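Local coordinates for protein putative XRE-family transcriptional regulator (Rhodococcus sp., PDB 2OFY) that probably binds DNA through a helix-turn-helix domain and acts as a transcriptional regulator of the XRE family, at residues Gln15-Gly18 with Glu19-Ser23; Ala37-Val41 with Glu42-Lys46; Ala61-Ala64 with Arg65-Leu69. All coordinates share one frame; numbering follows the deposited sequence. Where two conformers were deposited one is given.

Interaction 1 (Gln15-Gly18 with Glu19-Ser23); sequences QRLG and ELLRS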
ATOM      1  N   GLN A  15      -4.350  11.013   6.319  1.00 19.77           N
ATOM      2  CA  GLN A  15      -4.069  11.630   7.643  1.00 19.90           C
ATOM      3  C   GLN A  15      -4.030  10.599   8.767  1.00 20.51           C
ATOM      4  O   GLN A  15      -3.109  10.623   9.596  1.00 20.38           O
ATOM      5  CB  GLN A  15      -5.124  12.699   7.912  1.00 21.23           C
ATOM      6  CG  GLN A  15      -4.753  13.885   6.980  1.00 18.20           C
ATOM      7  CD  GLN A  15      -5.805  14.968   6.954  1.00 21.23           C
ATOM      8  OE1 GLN A  15      -6.963  14.751   7.398  1.00 22.31           O
ATOM      9  NE2 GLN A  15      -5.412  16.167   6.446  1.00 23.76           N
ATOM     10  N   ARG A  16      -5.007   9.693   8.815  1.00 18.97           N
ATOM     11  CA  ARG A  16      -4.959   8.624   9.827  1.00 19.87           C
ATOM     12  C   ARG A  16      -3.704   7.781   9.744  1.00 19.24           C
ATOM     13  O   ARG A  16      -3.112   7.425  10.753  1.00 18.66           O
ATOM     14  CB  ARG A  16      -6.161   7.662   9.623  1.00 19.40           C
ATOM     15  CG  ARG A  16      -7.433   8.331   9.920  1.00 23.44           C
ATOM     16  CD  ARG A  16      -8.447   7.234   9.800  1.00 22.70           C
ATOM     17  NE  ARG A  16      -9.724   7.745   9.508  1.00 26.80           N
ATOM     18  CZ  ARG A  16     -10.712   6.992   9.039  1.00 26.67           C
ATOM     19  NH1 ARG A  16     -10.512   5.684   8.809  1.00 25.11           N
ATOM     20  NH2 ARG A  16     -11.876   7.553   8.815  1.00 24.15           N
ATOM     21  N   LEU A  17      -3.329   7.427   8.516  1.00 18.39           N
ATOM     22  CA  LEU A  17      -2.145   6.601   8.286  1.00 17.65           C
ATOM     23  C   LEU A  17      -0.934   7.330   8.848  1.00 19.11           C
ATOM     24  O   LEU A  17      -0.112   6.746   9.556  1.00 19.47           O
ATOM     25  CB  LEU A  17      -1.991   6.319   6.779  1.00 16.97           C
ATOM     26  CG  LEU A  17      -0.696   5.579   6.415  1.00 18.13           C
ATOM     27  CD1 LEU A  17      -0.590   4.150   7.040  1.00 19.05           C
ATOM     28  CD2 LEU A  17      -0.611   5.541   4.890  1.00 17.77           C
ATOM     29  N   GLY A  18      -0.828   8.640   8.546  1.00 19.75           N
ATOM     30  CA  GLY A  18       0.318   9.479   8.998  1.00 20.45           C
ATOM     31  C   GLY A  18       0.388   9.518  10.518  1.00 20.26           C
ATOM     32  O   GLY A  18       1.441   9.289  11.118  1.00 20.28           O
ATOM     33  N   GLU A  19      -0.762   9.736  11.157  1.00 20.38           N
ATOM     34  CA  GLU A  19      -0.820   9.773  12.620  0.70 21.21           C
ATOM     35  C   GLU A  19      -0.393   8.448  13.221  1.00 21.26           C
ATOM     36  O   GLU A  19       0.354   8.442  14.221  1.00 20.55           O
ATOM     37  CB  GLU A  19      -2.241  10.100  13.104  0.70 21.98           C
ATOM     38  CG  GLU A  19      -2.280  10.307  14.650  0.70 23.14           C
ATOM     39  CD  GLU A  19      -3.681  10.372  15.278  0.70 24.17           C
ATOM     40  OE1 GLU A  19      -4.673  10.528  14.533  0.70 26.88           O
ATOM     41  OE2 GLU A  19      -3.785  10.279  16.534  0.70 23.01           O
ATOM     42  N   LEU A  20      -0.833   7.340  12.635  1.00 18.64           N
ATOM     43  CA  LEU A  20      -0.459   5.991  13.143  1.00 21.35           C
ATOM     44  C   LEU A  20       1.047   5.724  13.025  1.00 20.05           C
ATOM     45  O   LEU A  20       1.675   5.210  13.985  1.00 20.12           O
ATOM     46  CB  LEU A  20      -1.175   4.944  12.290  1.00 22.40           C
ATOM     47  CG  LEU A  20      -2.003   3.834  12.847  1.00 30.48           C
ATOM     48  CD1 LEU A  20      -2.682   4.207  14.191  1.00 28.57           C
ATOM     49  CD2 LEU A  20      -3.027   3.519  11.780  1.00 25.95           C
ATOM     50  N   LEU A  21       1.625   6.111  11.892  1.00 19.92           N
ATOM     51  CA  LEU A  21       3.073   5.955  11.656  1.00 19.09           C
ATOM     52  C   LEU A  21       3.844   6.867  12.641  1.00 20.29           C
ATOM     53  O   LEU A  21       4.871   6.470  13.217  1.00 20.07           O
ATOM     54  CB  LEU A  21       3.441   6.306  10.213  1.00 19.67           C
ATOM     55  CG  LEU A  21       2.872   5.240   9.254  1.00 19.02           C
ATOM     56  CD1 LEU A  21       3.145   5.661   7.819  1.00 18.84           C
ATOM     57  CD2 LEU A  21       3.453   3.844   9.553  1.00 20.72           C
ATOM     58  N   ARG A  22       3.350   8.091  12.825  1.00 19.63           N
ATOM     59  CA  ARG A  22       4.023   9.000  13.770  1.00 19.06           C
ATOM     60  C   ARG A  22       4.005   8.416  15.201  1.00 19.77           C
ATOM     61  O   ARG A  22       5.032   8.424  15.869  1.00 18.71           O
ATOM     62  CB  ARG A  22       3.374  10.418  13.720  1.00 17.26           C
ATOM     63  CG  ARG A  22       3.896  11.434  14.793  1.00 21.27           C
ATOM     64  CD  ARG A  22       5.329  11.574  14.668  1.00 25.63           C
ATOM     65  NE  ARG A  22       5.971  12.341  15.751  1.00 24.24           N
ATOM     66  CZ  ARG A  22       6.700  11.785  16.702  1.00 21.50           C
ATOM     67  NH1 ARG A  22       6.821  10.461  16.774  1.00 19.99           N
ATOM     68  NH2 ARG A  22       7.277  12.567  17.601  1.00 24.13           N
ATOM     69  N   SER A  23       2.852   7.915  15.628  1.00 19.95           N
ATOM     70  CA  SER A  23       2.730   7.345  16.979  1.00 20.59           C
ATOM     71  C   SER A  23       3.641   6.129  17.082  1.00 19.75           C
ATOM     72  O   SER A  23       4.300   5.926  18.120  1.00 18.80           O
ATOM     73  CB  SER A  23       1.281   6.923  17.240  1.00 22.38           C
ATOM     74  OG  SER A  23       0.482   8.094  17.359  1.00 28.56           O
TER
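Four successive backbone bonds of the i+4 to i kind join Gln15-Gly18 to Glu19-Ser23, from Glu19 N to Gln15 O (3.0 Å) through to Arg22 N to Gly18 O (2.8 Å), so the two ranges form one unbroken stretch of alpha-helix. This is helix 8-25, the first helix of the all-helical domain that carries the helix-turn-helix. One turn apart on its buried side, Leu17 and Leu21 meet obliquely: CD1 of Leu21 touches CG and CD1 of Leu17, 4.1 Å from each. Their first torsions differ, with CG of Leu17 anti to the backbone N (chi1 174°) and that of Leu21 anti to the carbonyl carbon (chi1 -69°). The second setting holds Leu21 CG over the preceding turn, 3.4 Å from Leu17 O, an oxygen already bonded to Leu21 N. Both leucines continue onto Ile60 of helix 57-66, and Leu17 also packs on Phe58 of the second subunit. The Arg22 side chain instead leads away from the preceding turn, and its NH1 bonds to Gly26 O. At its root, Arg22 CB lies 3.4 Å from Gly18 O, the same oxygen that Arg22 N bonds.

Interaction 2 (Ala37-Val41 with Glu42-Lys46); sequences AGISV and ETLRK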
ATOM      1  N   ALA A  37      14.467   2.948   6.180  1.00 17.16           N
ATOM      2  CA  ALA A  37      13.357   2.684   5.222  1.00 18.58           C
ATOM      3  C   ALA A  37      13.758   3.009   3.781  1.00 18.66           C
ATOM      4  O   ALA A  37      13.075   2.649   2.807  1.00 18.75           O
ATOM      5  CB  ALA A  37      12.091   3.463   5.624  1.00 19.87           C
ATOM      6  N   GLY A  38      14.872   3.718   3.648  1.00 18.97           N
ATOM      7  CA  GLY A  38      15.373   4.129   2.329  1.00 19.53           C
ATOM      8  C   GLY A  38      14.602   5.295   1.716  1.00 20.02           C
ATOM      9  O   GLY A  38      14.473   5.406   0.461  1.00 20.92           O
ATOM     10  N   ILE A  39      14.164   6.221   2.549  1.00 17.40           N
ATOM     11  CA  ILE A  39      13.439   7.379   2.026  1.00 17.36           C
ATOM     12  C   ILE A  39      14.006   8.681   2.568  1.00 17.13           C
ATOM     13  O   ILE A  39      14.894   8.657   3.444  1.00 17.80           O
ATOM     14  CB  ILE A  39      11.937   7.282   2.356  1.00 17.58           C
ATOM     15  CG1 ILE A  39      11.687   7.317   3.879  1.00 17.70           C
ATOM     16  CG2 ILE A  39      11.300   6.026   1.672  1.00 18.35           C
ATOM     17  CD1 ILE A  39      10.150   7.497   4.264  1.00 17.98           C
ATOM     18  N   SER A  40      13.525   9.822   2.073  1.00 17.03           N
ATOM     19  CA  SER A  40      14.005  11.083   2.637  1.00 16.95           C
ATOM     20  C   SER A  40      13.224  11.459   3.885  1.00 16.21           C
ATOM     21  O   SER A  40      12.073  11.032   4.063  1.00 15.79           O
ATOM     22  CB  SER A  40      13.858  12.217   1.639  1.00 16.81           C
ATOM     23  OG  SER A  40      12.495  12.379   1.295  1.00 16.95           O
ATOM     24  N   VAL A  41      13.835  12.324   4.701  1.00 16.97           N
ATOM     25  CA  VAL A  41      13.094  12.851   5.880  1.00 18.17           C
ATOM     26  C   VAL A  41      11.893  13.673   5.373  1.00 17.88           C
ATOM     27  O   VAL A  41      10.785  13.593   5.960  1.00 17.40           O
ATOM     28  CB  VAL A  41      13.985  13.687   6.795  1.00 18.17           C
ATOM     29  CG1 VAL A  41      13.159  14.663   7.656  1.00 19.29           C
ATOM     30  CG2 VAL A  41      14.829  12.775   7.655  1.00 19.09           C
ATOM     31  N   GLU A  42      12.103  14.419   4.281  1.00 17.31           N
ATOM     32  CA  GLU A  42      10.982  15.137   3.693  1.00 18.59           C
ATOM     33  C   GLU A  42       9.801  14.230   3.359  1.00 17.15           C
ATOM     34  O   GLU A  42       8.669  14.556   3.684  1.00 16.18           O
ATOM     35  CB  GLU A  42      11.367  16.052   2.496  1.00 18.21           C
ATOM     36  CG  GLU A  42      11.542  17.508   2.997  1.00 26.27           C
ATOM     37  CD  GLU A  42      10.637  17.831   4.211  1.00 32.63           C
ATOM     38  OE1 GLU A  42      11.157  18.346   5.244  1.00 33.11           O
ATOM     39  OE2 GLU A  42       9.413  17.500   4.158  1.00 37.92           O
ATOM     40  N   THR A  43      10.067  13.084   2.749  1.00 16.51           N
ATOM     41  CA  THR A  43       8.994  12.135   2.454  1.00 16.24           C
ATOM     42  C   THR A  43       8.306  11.629   3.737  1.00 15.96           C
ATOM     43  O   THR A  43       7.059  11.626   3.811  1.00 14.70           O
ATOM     44  CB  THR A  43       9.506  11.026   1.473  1.00 16.94           C
ATOM     45  OG1 THR A  43       9.835  11.633   0.218  1.00 19.51           O
ATOM     46  CG2 THR A  43       8.492   9.893   1.347  1.00 18.77           C
ATOM     47  N   LEU A  44       9.100  11.264   4.750  1.00 14.49           N
ATOM     48  CA  LEU A  44       8.533  10.710   6.002  1.00 15.38           C
ATOM     49  C   LEU A  44       7.674  11.790   6.671  1.00 14.67           C
ATOM     50  O   LEU A  44       6.559  11.503   7.097  1.00 14.03           O
ATOM     51  CB  LEU A  44       9.657  10.295   6.930  1.00 15.58           C
ATOM     52  CG  LEU A  44       9.129   9.645   8.212  1.00 15.53           C
ATOM     53  CD1 LEU A  44       8.161   8.508   7.919  1.00 20.63           C
ATOM     54  CD2 LEU A  44      10.336   9.218   9.068  1.00 17.67           C
ATOM     55  N   ARG A  45       8.172  13.027   6.696  1.00 14.85           N
ATOM     56  CA  ARG A  45       7.411  14.147   7.245  0.50 14.79           C
ATOM     57  C   ARG A  45       6.053  14.302   6.568  1.00 13.75           C
ATOM     58  O   ARG A  45       5.037  14.489   7.219  1.00 14.02           O
ATOM     59  CB  ARG A  45       8.203  15.458   7.106  0.50 14.76           C
ATOM     60  CG  ARG A  45       7.503  16.648   7.765  0.50 16.59           C
ATOM     61  CD  ARG A  45       8.273  17.952   7.586  0.50 17.12           C
ATOM     62  NE  ARG A  45       9.719  17.796   7.751  0.50 24.09           N
ATOM     63  CZ  ARG A  45      10.369  17.739   8.914  0.50 23.77           C
ATOM     64  NH1 ARG A  45       9.719  17.820  10.073  0.50 25.31           N
ATOM     65  NH2 ARG A  45      11.692  17.610   8.913  0.50 23.79           N
ATOM     66  N   LYS A  46       6.079  14.313   5.231  1.00 13.89           N
ATOM     67  CA  LYS A  46       4.862  14.456   4.482  1.00 13.37           C
ATOM     68  C   LYS A  46       3.963  13.274   4.728  1.00 14.06           C
ATOM     69  O   LYS A  46       2.753  13.452   4.871  1.00 13.82           O
ATOM     70  CB  LYS A  46       5.210  14.559   3.004  1.00 12.19           C
ATOM     71  CG  LYS A  46       5.752  15.967   2.679  1.00 13.79           C
ATOM     72  CD  LYS A  46       6.169  16.016   1.187  1.00 20.31           C
ATOM     73  CE  LYS A  46       6.735  17.410   0.890  1.00 22.35           C
ATOM     74  NZ  LYS A  46       7.498  17.488  -0.390  1.00 27.35           N
TER
HETATM   75  O   HOH W   1      11.865   9.705  -0.363  1.00 26.38           O
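With chi1 at 60°, Ser40 OG sits between its own backbone N and carbonyl carbon and faces the first turn of helix 41-48, where it accepts a bond of 2.9 Å from Thr43 N. Ser40 is thus the N-cap of the second helix of the helix-turn-helix, the one that usually reads DNA in this family. Helix 30-37 ends in a Schellman motif with Gly38, at positive phi, as its C-prime residue, and Ile39 N bonded back to Ala34 O. A water joins both sides of the cap, accepting from Ser40 N (3.0 Å) and hydrogen-bonded to Thr43 OG1 (2.9 Å). Regular helix bonding begins at once: Leu44 N donates to Ser40 O and Arg45 N to Val41 O. Replacing Ser40 by an alanine removes OG and would probably leave Thr43 N without its capping acceptor, weakening the start of the helix. Val41 packs on Val31 and Ala34 of helix 30-37. In the conformer given, Arg45 brings NH2 to 3.5 Å from Val41 CG1, while its NE forms a salt bridge with Glu42 OE1 (2.9 Å), met on the syn side of the carboxylate. On the inner side, Leu44 reaches Met30 and Val33, and Ile39 crosses it at about a right angle, Ile39 CD1 lying 3.9 Å from Leu44 CB.

Interaction 3 (Ala61-Ala64 with Arg65-Leu69); sequences AAVA and RVLDL
Ala64 O accepts a bond of 2.9 Å from Leu69 N, five residues on. The bond is fairly straight at the hydrogen, but its donor is tilted 32° from the carbonyl plane. A shorter loop is nested inside it, with Asp68 N bonded to Arg65 O at 3.1 Å. The i+4 to i pattern holds as far as Leu67, whose N donates to Val63 O (3.0 Å), as Arg65 N does to Ala61 O. Together the two nested bonds and the positive phi of Asp68 (49°) define a Schellman motif, which ends helix 57-66 and turns the chain toward helix 71-75. The reversal folds Leu69 back over the last turn, its CB 4.3 Å from Ala64 CB, the apolar contact across the two ends of such a motif; Leu69 also packs on Leu21 and Ala24 of helix 8-25. Leu67 runs on to Val33 and Met28. Val63 and Leu67 lie side by side and point the same way. With CG1 of Val63 turned anti to the backbone N, beside the carbonyl carbon, that methyl is directed along the helix to Leu67, and Val63 CG1 comes to rest 3.7 Å from Leu67 CD1.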
ATOM      1  N   ALA A  61       5.134   0.083   3.370  1.00 18.35           N
ATOM      2  CA  ALA A  61       5.661  -1.195   3.787  1.00 17.92           C
ATOM      3  C   ALA A  61       7.052  -1.049   4.408  1.00 18.84           C
ATOM      4  O   ALA A  61       7.357  -1.681   5.372  1.00 19.23           O
ATOM      5  CB  ALA A  61       5.703  -2.151   2.573  1.00 18.35           C
ATOM      6  N   ALA A  62       7.914  -0.238   3.809  1.00 17.34           N
ATOM      7  CA  ALA A  62       9.286  -0.156   4.276  1.00 19.53           C
ATOM      8  C   ALA A  62       9.288   0.541   5.629  1.00 18.64           C
ATOM      9  O   ALA A  62      10.080   0.196   6.506  1.00 18.38           O
ATOM     10  CB  ALA A  62      10.128   0.594   3.267  1.00 20.39           C
ATOM     11  N   VAL A  63       8.470   1.572   5.759  1.00 18.88           N
ATOM     12  CA  VAL A  63       8.470   2.351   7.021  1.00 19.57           C
ATOM     13  C   VAL A  63       7.881   1.436   8.112  1.00 19.29           C
ATOM     14  O   VAL A  63       8.406   1.338   9.232  1.00 20.45           O
ATOM     15  CB  VAL A  63       7.683   3.636   6.911  1.00 19.77           C
ATOM     16  CG1 VAL A  63       7.428   4.266   8.340  1.00 21.99           C
ATOM     17  CG2 VAL A  63       8.371   4.607   5.939  1.00 19.70           C
ATOM     18  N   ALA A  64       6.800   0.758   7.801  1.00 19.82           N
ATOM     19  CA  ALA A  64       6.180  -0.169   8.786  1.00 21.14           C
ATOM     20  C   ALA A  64       7.157  -1.219   9.254  1.00 21.05           C
ATOM     21  O   ALA A  64       7.256  -1.513  10.467  1.00 21.38           O
ATOM     22  CB  ALA A  64       4.852  -0.830   8.196  1.00 20.10           C
ATOM     23  N   ARG A  65       7.914  -1.801   8.328  1.00 21.04           N
ATOM     24  CA  ARG A  65       8.913  -2.820   8.754  1.00 22.45           C
ATOM     25  C   ARG A  65       9.951  -2.227   9.732  1.00 21.56           C
ATOM     26  O   ARG A  65      10.267  -2.837  10.726  1.00 22.35           O
ATOM     27  CB  ARG A  65       9.550  -3.535   7.590  1.00 22.24           C
ATOM     28  CG  ARG A  65      10.114  -2.703   6.514  1.00 27.08           C
ATOM     29  CD  ARG A  65      11.610  -2.503   6.626  1.00 31.06           C
ATOM     30  NE  ARG A  65      12.136  -1.786   5.472  1.00 25.07           N
ATOM     31  CZ  ARG A  65      13.422  -1.553   5.276  1.00 32.71           C
ATOM     32  NH1 ARG A  65      14.300  -2.012   6.179  1.00 33.68           N
ATOM     33  NH2 ARG A  65      13.829  -0.905   4.169  1.00 30.21           N
ATOM     34  N   VAL A  66      10.458  -1.028   9.453  1.00 20.81           N
ATOM     35  CA  VAL A  66      11.443  -0.362  10.320  1.00 20.36           C
ATOM     36  C   VAL A  66      10.835  -0.173  11.717  1.00 20.68           C
ATOM     37  O   VAL A  66      11.550  -0.325  12.744  1.00 21.37           O
ATOM     38  CB  VAL A  66      11.928   0.985   9.720  1.00 19.72           C
ATOM     39  CG1 VAL A  66      12.773   1.810  10.739  1.00 18.88           C
ATOM     40  CG2 VAL A  66      12.740   0.759   8.364  1.00 18.30           C
ATOM     41  N   LEU A  67       9.531   0.136  11.758  1.00 21.04           N
ATOM     42  CA  LEU A  67       8.819   0.410  13.016  1.00 20.76           C
ATOM     43  C   LEU A  67       8.252  -0.831  13.687  1.00 21.56           C
ATOM     44  O   LEU A  67       7.569  -0.711  14.728  1.00 21.31           O
ATOM     45  CB  LEU A  67       7.702   1.446  12.792  1.00 20.94           C
ATOM     46  CG  LEU A  67       8.175   2.761  12.181  1.00 20.10           C
ATOM     47  CD1 LEU A  67       6.907   3.570  11.885  1.00 18.59           C
ATOM     48  CD2 LEU A  67       9.087   3.516  13.208  1.00 19.11           C
ATOM     49  N   ASP A  68       8.554  -2.019  13.127  1.00 20.56           N
ATOM     50  CA  ASP A  68       7.984  -3.285  13.596  1.00 21.43           C
ATOM     51  C   ASP A  68       6.491  -3.212  13.746  1.00 20.85           C
ATOM     52  O   ASP A  68       5.908  -3.664  14.756  1.00 20.22           O
ATOM     53  CB  ASP A  68       8.585  -3.720  14.912  1.00 23.35           C
ATOM     54  CG  ASP A  68       9.363  -4.973  14.761  1.00 29.84           C
ATOM     55  OD1 ASP A  68       8.812  -6.040  15.133  1.00 35.84           O
ATOM     56  OD2 ASP A  68      10.502  -4.892  14.231  1.00 34.73           O
ATOM     57  N   LEU A  69       5.888  -2.671  12.710  1.00 19.96           N
ATOM     58  CA  LEU A  69       4.462  -2.412  12.725  1.00 22.74           C
ATOM     59  C   LEU A  69       3.838  -3.320  11.650  1.00 24.68           C
ATOM     60  O   LEU A  69       4.389  -3.438  10.563  1.00 22.69           O
ATOM     61  CB  LEU A  69       4.309  -0.920  12.454  1.00 23.29           C
ATOM     62  CG  LEU A  69       2.967  -0.270  12.375  1.00 23.51           C
ATOM     63  CD1 LEU A  69       2.281  -0.325  13.749  1.00 22.49           C
ATOM     64  CD2 LEU A  69       3.084   1.207  11.830  1.00 21.48           C
TER

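The centre of interaction 1 is about 6 Å from the centre of the chain, against about 10 Å for the centres of the other two. Interactions 1 and 3 are partly buried; interaction 2 is at the surface. Interaction 1 belongs to mid-helix, where backbone bonds repeat evenly and leucines do the joining. The others lie at helix boundaries: interaction 2 has a polar N-cap, a bridging water and, in one conformer, a salt bridge, whereas interaction 3 closes a helix with nested backbone bonds and apolar cover. Interaction 3 touches both others: Leu21 CD2 meets Val63 CG1 at 4.2 Å, and Ile39 CD1 meets Val63 CG2 at 3.8 Å. Helix 57-66 therefore bridges helix 8-25 and the turn, while interactions 1 and 2 do not touch.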